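Side-chain contacts in segregation protein (Thermus thermophilus, PDB 1WCV), which hydrolyses ATP and binds double-stranded DNA cooperatively in an ATP-dependent way, forming nucleoprotein filaments, and probably takes part in bacterial chromosome partitioning: residues N13-V18 with E144-E149; A24-A29 with H233-L238; V41-Q46 with S124-N129. One frame throughout, in Å; residues are numbered along the deposited sequence.

Contact 1 of 3, residues N13-V18 with E144-E149; sequences NQKGGV and EYYALE
Gln-14 and Tyr-146 meet through their polar ends, and the polar links across this surface contact all start from that glutamine. The phenol donates to the amide oxygen: Tyr-146 OH to Gln-14 OE1 is 2.4 Å in the model, too short for its exact length to be trusted. OE1 lies near the ring plane, at the hydroxyl edge, while the amide plane is turned 51° from the ring. Gln-14 reaches this far because its chain runs on straight past CG (chi2 179°). The other end of the same amide is tied down by water: NE2 of Gln-14 donates to water 1 at 2.7 Å, and that water donates to Glu-149 O at 3.2 Å. Both amide ends thus lead to 144-149, which would probably limit the amide's rotation, with the doubt that the short bond carries.

Apolar and charged contacts converge on the same ring. Lys-15 slants past it, its CE 3.4 Å and its NZ 3.3 Å from Tyr-146 CD1, so that methylene and ammonium groups share the touch. CG of Glu-149 lies 3.3 Å above the plane of the Tyr-146 ring, offset toward its rim. Lys-15 NZ and Glu-144 OE2, 4.5 Å apart, are too distant for a salt bridge, though the opposite charges may still attract.

On the loop side, Asn-13 ND2 bonds to Pro-140 O and more weakly to Gly-16 O, and Gly-17 occupies the N-cap position of helix 18-33. The sequence belongs to the deviant Walker A P-loop of ParA ATPases, whose signature lysine, matching the ATP-binding Lys-15, reaches across the ATP-bound dimer in relatives.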
loop_
_atom_site.group_PDB
_atom_site.type_symbol
_atom_site.label_atom_id
_atom_site.label_comp_id
_atom_site.label_asym_id
_atom_site.label_seq_id
_atom_site.Cartn_x
_atom_site.Cartn_y
_atom_site.Cartn_z
ATOM N N ASN A 13 -19.196 8.441 -0.394
ATOM C CA ASN A 13 -19.368 7.458 -1.451
ATOM C C ASN A 13 -20.846 7.490 -1.796
ATOM O O ASN A 13 -21.628 8.183 -1.147
ATOM C CB ASN A 13 -18.918 6.051 -1.031
ATOM C CG ASN A 13 -19.623 5.559 0.202
ATOM O OD1 ASN A 13 -20.707 6.025 0.534
ATOM N ND2 ASN A 13 -19.017 4.603 0.883
ATOM N N GLN A 14 -21.231 6.742 -2.815
ATOM C CA GLN A 14 -22.614 6.733 -3.260
ATOM C C GLN A 14 -23.583 6.007 -2.327
ATOM O O GLN A 14 -24.638 6.547 -1.977
ATOM C CB GLN A 14 -22.671 6.109 -4.652
ATOM C CG GLN A 14 -23.811 6.570 -5.516
ATOM C CD GLN A 14 -23.760 5.923 -6.883
ATOM O OE1 GLN A 14 -23.887 4.710 -7.005
ATOM N NE2 GLN A 14 -23.562 6.726 -7.914
ATOM N N LYS A 15 -23.222 4.799 -1.903
ATOM C CA LYS A 15 -24.106 4.003 -1.055
ATOM C C LYS A 15 -23.795 3.953 0.439
ATOM O O LYS A 15 -24.483 3.262 1.193
ATOM C CB LYS A 15 -24.172 2.575 -1.599
ATOM C CG LYS A 15 -24.649 2.501 -3.044
ATOM C CD LYS A 15 -24.750 1.066 -3.533
ATOM C CE LYS A 15 -23.403 0.373 -3.503
ATOM N NZ LYS A 15 -23.510 -1.030 -3.985
ATOM N N GLY A 16 -22.777 4.684 0.870
ATOM C CA GLY A 16 -22.427 4.681 2.278
ATOM C C GLY A 16 -21.869 3.338 2.701
ATOM O O GLY A 16 -21.127 2.702 1.955
ATOM N N GLY A 17 -22.224 2.901 3.902
ATOM C CA GLY A 17 -21.734 1.624 4.380
ATOM C C GLY A 17 -20.840 1.758 5.596
ATOM O O GLY A 17 -20.417 2.856 5.954
ATOM N N VAL A 18 -20.548 0.628 6.229
ATOM C CA VAL A 18 -19.709 0.612 7.418
ATOM C C VAL A 18 -18.265 1.020 7.118
ATOM O O VAL A 18 -17.615 1.668 7.938
ATOM C CB VAL A 18 -19.712 -0.789 8.066
ATOM C CG1 VAL A 18 -19.371 -1.837 7.024
ATOM C CG2 VAL A 18 -18.709 -0.843 9.211
ATOM N N GLU A 144 -16.360 -4.711 -4.340
ATOM C CA GLU A 144 -17.448 -5.375 -5.058
ATOM C C GLU A 144 -17.508 -4.743 -6.438
ATOM O O GLU A 144 -17.164 -3.572 -6.595
ATOM C CB GLU A 144 -18.779 -5.146 -4.341
ATOM C CG GLU A 144 -18.843 -5.677 -2.923
ATOM C CD GLU A 144 -20.129 -5.271 -2.219
ATOM O OE1 GLU A 144 -20.373 -5.751 -1.093
ATOM O OE2 GLU A 144 -20.896 -4.467 -2.795
ATOM N N TYR A 145 -17.959 -5.493 -7.436
ATOM C CA TYR A 145 -18.015 -4.956 -8.790
ATOM C C TYR A 145 -18.827 -3.672 -8.962
ATOM O O TYR A 145 -18.530 -2.871 -9.851
ATOM C CB TYR A 145 -18.515 -6.016 -9.780
ATOM C CG TYR A 145 -17.416 -6.508 -10.692
ATOM C CD1 TYR A 145 -16.482 -7.449 -10.250
ATOM C CD2 TYR A 145 -17.258 -5.976 -11.974
ATOM C CE1 TYR A 145 -15.415 -7.846 -11.061
ATOM C CE2 TYR A 145 -16.193 -6.365 -12.793
ATOM C CZ TYR A 145 -15.276 -7.298 -12.328
ATOM O OH TYR A 145 -14.220 -7.677 -13.124
ATOM N N TYR A 146 -19.837 -3.457 -8.124
ATOM C CA TYR A 146 -20.625 -2.241 -8.271
ATOM C C TYR A 146 -19.779 -0.997 -8.035
ATOM O O TYR A 146 -20.109 0.085 -8.517
ATOM C CB TYR A 146 -21.819 -2.209 -7.311
ATOM C CG TYR A 146 -22.604 -0.927 -7.473
ATOM C CD1 TYR A 146 -22.276 0.212 -6.733
ATOM C CD2 TYR A 146 -23.572 -0.805 -8.470
ATOM C CE1 TYR A 146 -22.879 1.443 -6.996
ATOM C CE2 TYR A 146 -24.179 0.418 -8.741
ATOM C CZ TYR A 146 -23.823 1.539 -8.003
ATOM O OH TYR A 146 -24.377 2.764 -8.303
ATOM N N ALA A 147 -18.681 -1.151 -7.304
ATOM C CA ALA A 147 -17.833 -0.005 -7.000
ATOM C C ALA A 147 -17.345 0.701 -8.252
ATOM O O ALA A 147 -17.095 1.905 -8.227
ATOM C CB ALA A 147 -16.644 -0.439 -6.135
ATOM N N LEU A 148 -17.203 -0.039 -9.347
ATOM C CA LEU A 148 -16.744 0.557 -10.596
ATOM C C LEU A 148 -17.684 1.670 -11.042
ATOM O O LEU A 148 -17.233 2.771 -11.350
ATOM C CB LEU A 148 -16.643 -0.504 -11.698
ATOM C CG LEU A 148 -15.494 -1.507 -11.573
ATOM C CD1 LEU A 148 -15.683 -2.619 -12.589
ATOM C CD2 LEU A 148 -14.159 -0.800 -11.784
ATOM N N GLU A 149 -18.986 1.384 -11.078
ATOM C CA GLU A 149 -19.958 2.395 -11.480
ATOM C C GLU A 149 -20.247 3.376 -10.343
ATOM O O GLU A 149 -20.477 4.561 -10.584
ATOM C CB GLU A 149 -21.263 1.741 -11.953
ATOM C CG GLU A 149 -21.779 0.620 -11.073
ATOM C CD GLU A 149 -21.388 -0.763 -11.574
ATOM O OE1 GLU A 149 -20.194 -1.129 -11.479
ATOM O OE2 GLU A 149 -22.285 -1.485 -12.068
HETATM O O HOH W 1 -23.378 5.831 -10.431
#

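Contact 2 of 3, residues A24-A29 with H233-L238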
loop_
_atom_site.group_PDB
_atom_site.type_symbol
_atom_site.label_atom_id
_atom_site.label_comp_id
_atom_site.label_asym_id
_atom_site.label_seq_id
_atom_site.Cartn_x
_atom_site.Cartn_y
_atom_site.Cartn_z
ATOM N N ALA A 24 -13.663 6.996 8.481
ATOM C CA ALA A 24 -13.676 8.339 9.072
ATOM C C ALA A 24 -13.146 8.282 10.503
ATOM O O ALA A 24 -12.317 9.096 10.903
ATOM C CB ALA A 24 -15.096 8.906 9.076
ATOM N N ILE A 25 -13.636 7.310 11.260
ATOM C CA ILE A 25 -13.236 7.145 12.651
ATOM C C ILE A 25 -11.756 6.835 12.815
ATOM O O ILE A 25 -11.048 7.496 13.579
ATOM C CB ILE A 25 -14.018 5.993 13.336
ATOM C CG1 ILE A 25 -15.501 6.358 13.477
ATOM C CG2 ILE A 25 -13.378 5.655 14.686
ATOM C CD1 ILE A 25 -15.752 7.633 14.213
ATOM N N ASN A 26 -11.289 5.828 12.089
ATOM C CA ASN A 26 -9.909 5.410 12.236
ATOM C C ASN A 26 -8.869 6.260 11.555
ATOM O O ASN A 26 -7.721 6.286 11.999
ATOM C CB ASN A 26 -9.775 3.942 11.846
ATOM C CG ASN A 26 -10.509 3.033 12.815
ATOM O OD1 ASN A 26 -10.287 3.099 14.028
ATOM N ND2 ASN A 26 -11.389 2.189 12.294
ATOM N N LEU A 27 -9.256 6.966 10.496
ATOM C CA LEU A 27 -8.320 7.856 9.821
ATOM C C LEU A 27 -8.063 8.979 10.829
ATOM O O LEU A 27 -6.935 9.434 11.015
ATOM C CB LEU A 27 -8.949 8.454 8.563
ATOM C CG LEU A 27 -8.128 8.613 7.279
ATOM C CD1 LEU A 27 -8.713 9.780 6.501
ATOM C CD2 LEU A 27 -6.650 8.859 7.573
ATOM N N ALA A 28 -9.132 9.417 11.486
ATOM C CA ALA A 28 -9.030 10.479 12.470
ATOM C C ALA A 28 -8.156 10.039 13.635
ATOM O O ALA A 28 -7.329 10.804 14.122
ATOM C CB ALA A 28 -10.416 10.861 12.972
ATOM N N ALA A 29 -8.336 8.799 14.072
ATOM C CA ALA A 29 -7.573 8.269 15.199
ATOM C C ALA A 29 -6.082 8.238 14.918
ATOM O O ALA A 29 -5.269 8.582 15.783
ATOM C CB ALA A 29 -8.062 6.875 15.558
ATOM N N HIS A 233 -3.151 -1.858 11.701
ATOM C CA HIS A 233 -1.919 -1.613 10.951
ATOM C C HIS A 233 -2.233 -0.938 9.612
ATOM O O HIS A 233 -1.505 -0.056 9.164
ATOM C CB HIS A 233 -1.163 -2.925 10.703
ATOM C CG HIS A 233 -0.600 -3.552 11.942
ATOM N ND1 HIS A 233 0.442 -2.992 12.655
ATOM C CD2 HIS A 233 -0.946 -4.681 12.606
ATOM C CE1 HIS A 233 0.710 -3.750 13.704
ATOM N NE2 HIS A 233 -0.118 -4.780 13.698
ATOM N N ALA A 234 -3.324 -1.351 8.976
ATOM C CA ALA A 234 -3.705 -0.754 7.697
ATOM C C ALA A 234 -4.117 0.714 7.855
ATOM O O ALA A 234 -3.704 1.565 7.065
ATOM C CB ALA A 234 -4.829 -1.560 7.053
ATOM N N TYR A 235 -4.919 1.031 8.871
ATOM C CA TYR A 235 -5.312 2.428 9.052
ATOM C C TYR A 235 -4.141 3.314 9.461
ATOM O O TYR A 235 -4.119 4.503 9.149
ATOM C CB TYR A 235 -6.476 2.553 10.043
ATOM C CG TYR A 235 -7.808 2.399 9.346
ATOM C CD1 TYR A 235 -8.199 3.301 8.358
ATOM C CD2 TYR A 235 -8.655 1.328 9.631
ATOM C CE1 TYR A 235 -9.399 3.130 7.665
ATOM C CE2 TYR A 235 -9.852 1.150 8.950
ATOM C CZ TYR A 235 -10.216 2.049 7.967
ATOM O OH TYR A 235 -11.381 1.851 7.267
ATOM N N ARG A 236 -3.158 2.741 10.152
ATOM C CA ARG A 236 -1.981 3.508 10.541
ATOM C C ARG A 236 -1.247 3.889 9.254
ATOM O O ARG A 236 -0.831 5.033 9.066
ATOM C CB ARG A 236 -1.070 2.657 11.440
ATOM C CG ARG A 236 0.305 3.264 11.774
ATOM C CD ARG A 236 0.191 4.592 12.501
ATOM N NE ARG A 236 1.484 5.239 12.737
ATOM C CZ ARG A 236 2.361 4.874 13.673
ATOM N NH1 ARG A 236 2.099 3.857 14.480
ATOM N NH2 ARG A 236 3.499 5.543 13.810
ATOM N N ARG A 237 -1.120 2.917 8.355
ATOM C CA ARG A 237 -0.430 3.132 7.091
ATOM C C ARG A 237 -1.226 4.083 6.192
ATOM O O ARG A 237 -0.649 4.924 5.503
ATOM C CB ARG A 237 -0.198 1.779 6.411
ATOM C CG ARG A 237 0.688 1.813 5.175
ATOM C CD ARG A 237 1.090 0.392 4.773
ATOM N NE ARG A 237 1.878 -0.259 5.823
ATOM C CZ ARG A 237 1.511 -1.356 6.483
ATOM N NH1 ARG A 237 0.357 -1.959 6.219
ATOM N NH2 ARG A 237 2.298 -1.851 7.419
ATOM N N LEU A 238 -2.552 3.967 6.215
ATOM C CA LEU A 238 -3.381 4.846 5.402
ATOM C C LEU A 238 -3.189 6.305 5.799
ATOM O O LEU A 238 -3.126 7.178 4.939
ATOM C CB LEU A 238 -4.859 4.488 5.547
ATOM C CG LEU A 238 -5.802 5.389 4.739
ATOM C CD1 LEU A 238 -5.492 5.250 3.253
ATOM C CD2 LEU A 238 -7.242 5.004 5.017
#
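Tyr-235 and Leu-238, one turn apart, bring helix 230-246 against Asn-26 and Leu-27 of helix 18-33. At the start of 233-238, His-233 takes its partners from the second subunit: its imidazole bonds to Tyr-179 OH and Gly-181 O there. Tyr-235 makes the main touch, presenting a ring face to Asn-26, whose CB sits 3.7 Å from the ring centroid and 19° off the normal, a CH-pi contact. Asn-26 CG lies anti to its carbonyl carbon, which leaves CB over the ring and sets the amide, tilted 38° to it, alongside, with ND2 3.8 Å from Tyr-235 CE2; OD1 accepts from Ile-222 N. The hydroxyl of Tyr-235 bonds to Thr-23 OG1, also on the P-loop helix. With an alanine here, the ring and hydroxyl are gone, and Thr-23 would probably lose this partner and the Asn-26 methylene its ring cover.

The short axes approach to 8.8 Å and cross at -65°, so the C-terminal helix steeply crosses the helix that follows the P-loop in this nucleotide-binding fold. Further on, Arg-237 turns to the second subunit, with a salt bridge to its Glu-190 and a cation-pi contact to its Tyr-179. Leu-238 closes the segment, its CD2 4.4 Å from Leu-27 CG in a looser apolar touch.

Contact 3 of 3, residues V41-Q46 with S124-N129; sequences VDLDPQ and SPLTLN
Leu-126 points its branched end at the turn that follows strand 38-42, and the contact is read best from its two methyls. CD1 carries the closest approaches: it lies 3.3 Å from the backbone carbonyl Leu-43 O and 3.6 Å from Pro-45 CG. With the proline, the Leu-126 methyl comes end-on against the CG corner of the pyrrolidine ring. CD2 is turned toward the other leucine, where Leu-126 CD2 and Leu-43 CD2 stand 4.3 Å apart. Leu-126 CG is swung anti to its own carbonyl carbon (chi1 -86°), which spreads the fork over Leu-43 O. That oxygen is buried by apolar groups and has no hydrogen-bond partner in the model, a local polar cost of the packing.

Side-chain-to-backbone bonds shape each segment. Asp-42 OD1 accepts from Asp-44 N, and Asp-44 OD1 from Gln-46 N at 2.7 Å, two successive Asx turns that shape the loop carrying Leu-43 and Pro-45. In 124-129, Ser-124 and Thr-127 form a capping box at the start of helix 125-133: Ser-124 N donates to Thr-127 OG1 at 3.1 Å, while the return bond, Thr-127 N to Ser-124 OG, is weak. Leu-89 and Thr-93 of helix 89-96 also touch Leu-126. The sequence VDLDPQ matches the Walker A' region of ParA-type ATPases, here packed against helix 125-133, which follows strand 114-118 in the chain.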
loop_
_atom_site.group_PDB
_atom_site.type_symbol
_atom_site.label_atom_id
_atom_site.label_comp_id
_atom_site.label_asym_id
_atom_site.label_seq_id
_atom_site.Cartn_x
_atom_site.Cartn_y
_atom_site.Cartn_z
ATOM N N VAL A 41 -16.160 15.556 11.967
ATOM C CA VAL A 41 -17.529 16.046 11.982
ATOM C C VAL A 41 -18.469 14.994 11.416
ATOM O O VAL A 41 -18.316 14.565 10.269
ATOM C CB VAL A 41 -17.668 17.330 11.136
ATOM C CG1 VAL A 41 -19.085 17.861 11.235
ATOM C CG2 VAL A 41 -16.662 18.380 11.596
ATOM N N ASP A 42 -19.427 14.566 12.230
ATOM C CA ASP A 42 -20.411 13.585 11.798
ATOM C C ASP A 42 -21.532 14.371 11.123
ATOM O O ASP A 42 -22.258 15.116 11.786
ATOM C CB ASP A 42 -20.972 12.818 13.000
ATOM C CG ASP A 42 -21.795 11.605 12.586
ATOM O OD1 ASP A 42 -22.133 11.494 11.387
ATOM O OD2 ASP A 42 -22.112 10.762 13.457
ATOM N N LEU A 43 -21.662 14.222 9.809
ATOM C CA LEU A 43 -22.702 14.939 9.075
ATOM C C LEU A 43 -23.873 14.041 8.696
ATOM O O LEU A 43 -24.763 14.453 7.950
ATOM C CB LEU A 43 -22.114 15.573 7.809
ATOM C CG LEU A 43 -21.109 16.707 8.003
ATOM C CD1 LEU A 43 -20.551 17.145 6.655
ATOM C CD2 LEU A 43 -21.798 17.878 8.693
ATOM N N ASP A 44 -23.879 12.818 9.209
ATOM C CA ASP A 44 -24.951 11.884 8.897
ATOM C C ASP A 44 -26.035 11.935 9.960
ATOM O O ASP A 44 -25.757 11.766 11.143
ATOM C CB ASP A 44 -24.416 10.454 8.813
ATOM C CG ASP A 44 -25.400 9.503 8.153
ATOM O OD1 ASP A 44 -26.612 9.590 8.443
ATOM O OD2 ASP A 44 -24.964 8.660 7.346
ATOM N N PRO A 45 -27.290 12.168 9.551
ATOM C CA PRO A 45 -28.393 12.228 10.513
ATOM C C PRO A 45 -28.481 10.940 11.330
ATOM O O PRO A 45 -29.048 10.924 12.421
ATOM C CB PRO A 45 -29.615 12.432 9.621
ATOM C CG PRO A 45 -29.056 13.216 8.474
ATOM C CD PRO A 45 -27.762 12.490 8.193
ATOM N N GLN A 46 -27.913 9.863 10.797
ATOM C CA GLN A 46 -27.926 8.577 11.482
ATOM C C GLN A 46 -26.900 8.523 12.618
ATOM O O GLN A 46 -26.974 7.658 13.489
ATOM C CB GLN A 46 -27.659 7.450 10.485
ATOM C CG GLN A 46 -28.606 7.440 9.292
ATOM C CD GLN A 46 -30.064 7.265 9.684
ATOM O OE1 GLN A 46 -30.950 7.283 8.831
ATOM N NE2 GLN A 46 -30.318 7.095 10.976
ATOM N N SER A 124 -27.202 13.938 -0.248
ATOM C CA SER A 124 -28.302 14.688 0.343
ATOM C C SER A 124 -27.761 16.105 0.510
ATOM O O SER A 124 -26.607 16.372 0.180
ATOM C CB SER A 124 -28.663 14.109 1.714
ATOM O OG SER A 124 -27.633 14.363 2.659
ATOM N N PRO A 125 -28.585 17.038 0.999
ATOM C CA PRO A 125 -28.033 18.385 1.158
ATOM C C PRO A 125 -26.825 18.382 2.095
ATOM O O PRO A 125 -25.954 19.241 1.989
ATOM C CB PRO A 125 -29.214 19.178 1.716
ATOM C CG PRO A 125 -30.387 18.522 1.006
ATOM C CD PRO A 125 -30.053 17.046 1.152
ATOM N N LEU A 126 -26.778 17.415 3.007
ATOM C CA LEU A 126 -25.660 17.315 3.943
ATOM C C LEU A 126 -24.419 16.810 3.226
ATOM O O LEU A 126 -23.309 17.263 3.501
ATOM C CB LEU A 126 -26.018 16.394 5.116
ATOM C CG LEU A 126 -26.742 17.142 6.242
ATOM C CD1 LEU A 126 -27.428 16.177 7.191
ATOM C CD2 LEU A 126 -25.725 18.005 6.980
ATOM N N THR A 127 -24.610 15.886 2.293
ATOM C CA THR A 127 -23.483 15.362 1.531
ATOM C C THR A 127 -22.947 16.511 0.692
ATOM O O THR A 127 -21.742 16.755 0.638
ATOM C CB THR A 127 -23.918 14.240 0.579
ATOM O OG1 THR A 127 -24.642 13.249 1.314
ATOM C CG2 THR A 127 -22.699 13.598 -0.089
ATOM N N LEU A 128 -23.861 17.218 0.037
ATOM C CA LEU A 128 -23.481 18.334 -0.810
ATOM C C LEU A 128 -22.767 19.409 0.003
ATOM O O LEU A 128 -21.792 19.995 -0.457
ATOM C CB LEU A 128 -24.718 18.914 -1.503
ATOM C CG LEU A 128 -24.487 19.980 -2.577
ATOM C CD1 LEU A 128 -24.038 21.270 -1.938
ATOM C CD2 LEU A 128 -23.449 19.494 -3.577
ATOM N N ASN A 129 -23.249 19.677 1.208
ATOM C CA ASN A 129 -22.602 20.685 2.048
ATOM C C ASN A 129 -21.179 20.260 2.413
ATOM O O ASN A 129 -20.293 21.098 2.585
ATOM C CB ASN A 129 -23.419 20.926 3.322
ATOM C CG ASN A 129 -24.363 22.102 3.188
ATOM O OD1 ASN A 129 -23.960 23.260 3.336
ATOM N ND2 ASN A 129 -25.623 21.815 2.884
#

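Contacts 1 and 3 lie where parallel strands of one mixed sheet end; in contact 2, helix 18-33, which packs on the sheet, meets helix 230-246. Contacts 1 and 2 are about 20 Å apart between centres, contacts 1 and 3 about 17 Å, contacts 2 and 3 about 21 Å, and none touches another. Along the chain come 13-18, 24-29, 41-46, 124-129, 144-149 and 233-238: contacts 1 and 2 cross, while contact 3 falls within the span of both. Helix 18-33 joins the P-loop of contact 1 to contact 2, then leads into strand 38-42 of contact 3. The ATP-binding loop is thus linked through neighbouring elements to the C-terminal helix, which meets the second subunit.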